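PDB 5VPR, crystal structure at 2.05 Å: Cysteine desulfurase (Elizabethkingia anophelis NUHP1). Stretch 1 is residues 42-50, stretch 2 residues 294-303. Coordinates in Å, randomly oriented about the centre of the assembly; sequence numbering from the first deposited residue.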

ATOM      1  N   LYS A  42      -1.303  11.789   9.026  1.00 35.73           N
ATOM      2  CA  LYS A  42      -2.030  11.054  10.062  1.00 39.53           C
ATOM      3  C   LYS A  42      -3.134  11.904  10.669  1.00 38.76           C
ATOM      4  O   LYS A  42      -2.903  13.070  10.985  1.00 37.13           O
ATOM      5  CB  LYS A  42      -1.111  10.594  11.219  1.00 42.19           C
ATOM      6  CG  LYS A  42       0.257  10.041  10.837  1.00 32.06           C
ATOM      7  CD  LYS A  42       0.153   8.898   9.853  1.00 31.25           C
ATOM      8  CE  LYS A  42       1.541   8.537   9.294  1.00 34.22           C
ATOM      9  NZ  LYS A  42       1.391   7.538   8.174  1.00 33.03           N
ATOM     10  N   PRO A  43      -4.313  11.333  10.904  1.00 42.44           N
ATOM     11  CA  PRO A  43      -5.381  12.077  11.578  1.00 44.26           C
ATOM     12  C   PRO A  43      -5.199  12.058  13.089  1.00 46.12           C
ATOM     13  O   PRO A  43      -4.501  11.211  13.650  1.00 40.90           O
ATOM     14  CB  PRO A  43      -6.648  11.321  11.161  1.00 39.27           C
ATOM     15  CG  PRO A  43      -6.175   9.883  11.071  1.00 35.28           C
ATOM     16  CD  PRO A  43      -4.720   9.950  10.586  1.00 37.70           C
ATOM     17  N   LYS A  44      -5.859  13.020  13.745  1.00 47.20           N
ATOM     18  CA  LYS A  44      -5.676  13.210  15.185  1.00 42.76           C
ATOM     19  C   LYS A  44      -6.092  11.972  15.978  1.00 38.58           C
ATOM     20  O   LYS A  44      -5.446  11.624  16.976  1.00 41.03           O
ATOM     21  CB  LYS A  44      -6.450  14.450  15.658  1.00 44.49           C
ATOM     22  N   MET A  45      -7.147  11.276  15.547  1.00 40.75           N
ATOM     23  CA  MET A  45      -7.587  10.102  16.304  1.00 43.52           C
ATOM     24  C   MET A  45      -6.502   9.027  16.371  1.00 41.76           C
ATOM     25  O   MET A  45      -6.363   8.341  17.389  1.00 41.23           O
ATOM     26  CB  MET A  45      -8.878   9.523  15.723  1.00 44.21           C
ATOM     27  CG  MET A  45      -8.826   9.066  14.272  1.00 47.06           C
ATOM     28  SD  MET A  45     -10.500   8.680  13.669  1.00 50.24           S
ATOM     29  CE  MET A  45     -10.824   7.113  14.477  1.00 43.84           C
ATOM     30  N   VAL A  46      -5.723   8.864  15.304  1.00 40.97           N
ATOM     31  CA  VAL A  46      -4.630   7.895  15.337  1.00 37.11           C
ATOM     32  C   VAL A  46      -3.529   8.354  16.298  1.00 38.24           C
ATOM     33  O   VAL A  46      -2.991   7.557  17.076  1.00 34.58           O
ATOM     34  CB  VAL A  46      -4.098   7.657  13.911  1.00 37.58           C
ATOM     35  CG1 VAL A  46      -2.718   6.976  13.943  1.00 31.76           C
ATOM     36  CG2 VAL A  46      -5.083   6.797  13.131  1.00 31.15           C
ATOM     37  N   LEU A  47      -3.175   9.642  16.262  1.00 36.46           N
ATOM     38  CA  LEU A  47      -2.126  10.141  17.152  1.00 45.40           C
ATOM     39  C   LEU A  47      -2.576  10.088  18.605  1.00 41.82           C
ATOM     40  O   LEU A  47      -1.766   9.816  19.497  1.00 38.60           O
ATOM     41  CB  LEU A  47      -1.739  11.580  16.775  1.00 39.19           C
ATOM     42  CG  LEU A  47      -1.285  11.756  15.321  1.00 40.91           C
ATOM     43  CD1 LEU A  47      -0.866  13.193  15.014  1.00 47.07           C
ATOM     44  CD2 LEU A  47      -0.174  10.765  15.005  1.00 39.15           C
ATOM     45  N   ASP A  48      -3.862  10.369  18.853  1.00 36.72           N
ATOM     46  CA  ASP A  48      -4.441  10.238  20.191  1.00 45.62           C
ATOM     47  C   ASP A  48      -4.378   8.800  20.693  1.00 44.29           C
ATOM     48  O   ASP A  48      -4.158   8.561  21.887  1.00 41.70           O
ATOM     49  CB  ASP A  48      -5.900  10.703  20.190  1.00 40.96           C
ATOM     50  CG  ASP A  48      -6.056  12.214  20.105  1.00 56.79           C
ATOM     51  OD1 ASP A  48      -5.049  12.952  20.199  1.00 62.59           O
ATOM     52  OD2 ASP A  48      -7.213  12.663  19.942  1.00 56.78           O
ATOM     53  N   ALA A  49      -4.608   7.827  19.804  1.00 40.54           N
ATOM     54  CA  ALA A  49      -4.520   6.421  20.200  1.00 40.58           C
ATOM     55  C   ALA A  49      -3.120   6.060  20.678  1.00 38.93           C
ATOM     56  O   ALA A  49      -2.957   5.340  21.675  1.00 38.10           O
ATOM     57  CB  ALA A  49      -4.906   5.517  19.031  1.00 35.33           C
ATOM     58  N   ILE A  50      -2.102   6.505  19.945  1.00 36.54           N
ATOM     59  CA  ILE A  50      -0.720   6.245  20.341  1.00 39.80           C
ATOM     60  C   ILE A  50      -0.454   6.837  21.712  1.00 41.34           C
ATOM     61  O   ILE A  50       0.023   6.153  22.626  1.00 38.46           O
ATOM     62  CB  ILE A  50       0.253   6.817  19.297  1.00 35.84           C
ATOM     63  CG1 ILE A  50       0.095   6.073  17.973  1.00 33.95           C
ATOM     64  CG2 ILE A  50       1.716   6.731  19.806  1.00 35.08           C
ATOM     65  CD1 ILE A  50       0.746   6.795  16.779  1.00 34.54           C
ATOM     66  N   GLY A 294      -5.257  -0.193  14.134  1.00 34.09           N
ATOM     67  CA  GLY A 294      -6.696  -0.368  14.302  1.00 33.58           C
ATOM     68  C   GLY A 294      -7.444   0.952  14.296  1.00 34.58           C
ATOM     69  O   GLY A 294      -8.564   1.047  13.776  1.00 36.98           O
ATOM     70  N   THR A 295      -6.848   1.988  14.896  1.00 33.45           N
ATOM     71  CA  THR A 295      -7.457   3.313  14.889  1.00 36.87           C
ATOM     72  C   THR A 295      -7.459   3.911  13.486  1.00 38.53           C
ATOM     73  O   THR A 295      -8.395   4.624  13.118  1.00 37.46           O
ATOM     74  CB  THR A 295      -6.714   4.230  15.862  1.00 40.60           C
ATOM     75  OG1 THR A 295      -6.578   3.558  17.117  1.00 40.18           O
ATOM     76  CG2 THR A 295      -7.477   5.538  16.075  1.00 40.47           C
ATOM     77  N   ALA A 296      -6.432   3.615  12.690  1.00 31.18           N
ATOM     78  CA  ALA A 296      -6.435   4.039  11.294  1.00 36.07           C
ATOM     79  C   ALA A 296      -7.537   3.338  10.500  1.00 39.51           C
ATOM     80  O   ALA A 296      -8.151   3.946   9.612  1.00 37.84           O
ATOM     81  CB  ALA A 296      -5.058   3.773  10.685  1.00 30.74           C
ATOM     82  N   VAL A 297      -7.812   2.070  10.817  1.00 34.75           N
ATOM     83  CA  VAL A 297      -8.974   1.395  10.246  1.00 37.48           C
ATOM     84  C   VAL A 297     -10.255   2.114  10.656  1.00 36.49           C
ATOM     85  O   VAL A 297     -11.144   2.361   9.829  1.00 38.02           O
ATOM     86  CB  VAL A 297      -8.991  -0.085  10.674  1.00 41.65           C
ATOM     87  CG1 VAL A 297     -10.360  -0.719  10.381  1.00 40.67           C
ATOM     88  CG2 VAL A 297      -7.891  -0.847   9.962  1.00 44.65           C
ATOM     89  N   ASP A 298     -10.363   2.469  11.943  1.00 40.25           N
ATOM     90  CA  ASP A 298     -11.523   3.217  12.426  1.00 45.31           C
ATOM     91  C   ASP A 298     -11.713   4.513  11.644  1.00 38.81           C
ATOM     92  O   ASP A 298     -12.842   4.885  11.296  1.00 42.24           O
ATOM     93  CB  ASP A 298     -11.363   3.525  13.921  1.00 47.16           C
ATOM     94  CG  ASP A 298     -11.540   2.298  14.813  1.00 49.78           C
ATOM     95  OD1 ASP A 298     -12.009   1.246  14.327  1.00 49.57           O
ATOM     96  OD2 ASP A 298     -11.204   2.396  16.013  1.00 45.71           O
ATOM     97  N   PHE A 299     -10.615   5.217  11.362  1.00 44.15           N
ATOM     98  CA  PHE A 299     -10.704   6.478  10.627  1.00 44.14           C
ATOM     99  C   PHE A 299     -11.277   6.259   9.237  1.00 43.54           C
ATOM    100  O   PHE A 299     -12.181   6.982   8.793  1.00 45.98           O
ATOM    101  CB  PHE A 299      -9.326   7.135  10.524  1.00 43.61           C
ATOM    102  CG  PHE A 299      -9.276   8.245   9.518  1.00 42.54           C
ATOM    103  CD1 PHE A 299      -9.879   9.467   9.795  1.00 41.55           C
ATOM    104  CD2 PHE A 299      -8.664   8.064   8.290  1.00 41.68           C
ATOM    105  CE1 PHE A 299      -9.859  10.510   8.864  1.00 47.00           C
ATOM    106  CE2 PHE A 299      -8.640   9.097   7.353  1.00 49.90           C
ATOM    107  CZ  PHE A 299      -9.243  10.322   7.643  1.00 45.15           C
ATOM    108  N   MET A 300     -10.753   5.262   8.531  1.00 41.28           N
ATOM    109  CA  MET A 300     -11.258   4.963   7.201  1.00 39.24           C
ATOM    110  C   MET A 300     -12.720   4.532   7.253  1.00 43.14           C
ATOM    111  O   MET A 300     -13.527   4.985   6.431  1.00 49.02           O
ATOM    112  CB  MET A 300     -10.380   3.896   6.544  1.00 38.74           C
ATOM    113  CG  MET A 300      -8.973   4.398   6.255  1.00 38.75           C
ATOM    114  SD  MET A 300      -7.967   3.294   5.252  1.00 42.83           S
ATOM    115  CE  MET A 300      -8.885   3.225   3.700  1.00 35.85           C
ATOM    116  N   GLU A 301     -13.095   3.683   8.220  1.00 42.13           N
ATOM    117  CA  GLU A 301     -14.504   3.294   8.318  1.00 44.66           C
ATOM    118  C   GLU A 301     -15.376   4.497   8.666  1.00 48.92           C
ATOM    119  O   GLU A 301     -16.510   4.613   8.187  1.00 54.52           O
ATOM    120  CB  GLU A 301     -14.697   2.175   9.345  1.00 44.48           C
ATOM    121  CG  GLU A 301     -13.832   0.929   9.113  1.00 56.09           C
ATOM    122  CD  GLU A 301     -14.472  -0.129   8.209  1.00 68.23           C
ATOM    123  OE1 GLU A 301     -15.339   0.220   7.375  1.00 69.35           O
ATOM    124  OE2 GLU A 301     -14.100  -1.325   8.341  1.00 70.51           O
ATOM    125  N   LYS A 302     -14.858   5.417   9.484  1.00 49.43           N
ATOM    126  CA  LYS A 302     -15.631   6.609   9.819  1.00 52.13           C
ATOM    127  C   LYS A 302     -15.854   7.478   8.590  1.00 58.61           C
ATOM    128  O   LYS A 302     -16.963   7.962   8.358  1.00 54.25           O
ATOM    129  CB  LYS A 302     -14.934   7.419  10.912  1.00 50.90           C
ATOM    130  CG  LYS A 302     -15.698   8.679  11.295  1.00 51.03           C
ATOM    131  CD  LYS A 302     -14.933   9.516  12.310  1.00 53.57           C
ATOM    132  CE  LYS A 302     -13.621  10.005  11.731  1.00 59.22           C
ATOM    133  NZ  LYS A 302     -12.996  11.047  12.583  1.00 62.22           N
ATOM    134  N   VAL A 303     -14.807   7.702   7.795  1.00 51.57           N
ATOM    135  CA  VAL A 303     -14.982   8.476   6.573  1.00 58.19           C
ATOM    136  C   VAL A 303     -15.882   7.733   5.596  1.00 61.25           C
ATOM    137  O   VAL A 303     -16.799   8.313   5.003  1.00 64.62           O
ATOM    138  CB  VAL A 303     -13.619   8.806   5.941  1.00 53.98           C
ATOM    139  CG1 VAL A 303     -13.833   9.438   4.566  1.00 61.53           C
ATOM    140  CG2 VAL A 303     -12.857   9.752   6.831  1.00 47.61           C
TER

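Two helices, 44-50 and 294-303, pack nearly antiparallel (157° between their N-to-C directions) with axes 8.7 Å apart at closest approach. No hydrogen bond crosses between the stretches; the contact, 376 Å² summed over both sides, rests on van der Waals packing and on the ring of Phe299. The CA atoms come nearest at Val46 and Thr295, 5.4 Å apart. Apolar Pro43, Val46, Ala296 and Phe299 are buried, as is Thr295, while Lys302 is exposed, with its amino group beside the sulfur of Met45.

Met45 is the knob, giving up 97 Å² to the other helix, the largest share of any residue. Its CA-to-CB bond points toward the partner, and chi1 p, chi2 t and chi3 m carry the chain into a hole formed by Thr295, Asp298, Phe299 and Lys302. The last torsion turns CE back toward the opposing backbone, 3.7 Å from Asp298 CB and 3.7 Å from Phe299 N. Met45 SD lies 3.7 Å from Phe299 CB, and Met45 SD is 3.6 Å from Lys302 NZ. An unbranched, flexible thioether suits this pocket, which mixes methylene, backbone and polar surface. Lys302 reaches it with chi1 and chi2 both t, a p turn at chi3 and t at chi4; its NZ is hydrogen-bonded elsewhere in the structure.

Phe299, with chi1 t and chi2 74°, offers two different surfaces. Pro43, at the N-cap position and with its ring C-gamma endo, lays CG over one face, 4.0 Å from the Phe299 ring centroid and 18° off the normal, a CH-pi contact; the closest atoms are Pro43 CG and Phe299 CG at 3.8 Å. Met45 SD lies instead at the ring edge, 5.3 Å from the Phe299 centroid.

Farther along, Thr295 adopts chi1 m, which places CG2 3.3 Å from Met45 O and 4.0 Å from Met45 CE, while OG1 lies 3.2 Å from Ala49 CB. The hydroxyl is hydrogen-bonded elsewhere, so its polarity is satisfied although it faces a methyl group here. Ala49 points toward the partner, and its short side chain ends at this contact. Met45 O, beside the threonine methyl, accepts the helical hydrogen bond from Ala49 N (3.0 Å).

Val46 starts sideways, yet chi1 t brings CG2 within 3.5 Å of Ala296 N, 3.8 Å of Thr295 C and 3.9 Å of Ala296 CB. CG2 thus packs against backbone as well as methyl, while Val46 CG1 stays 5.1 Å from Ala296 CB. Leu47 and Val297 point away and take no part.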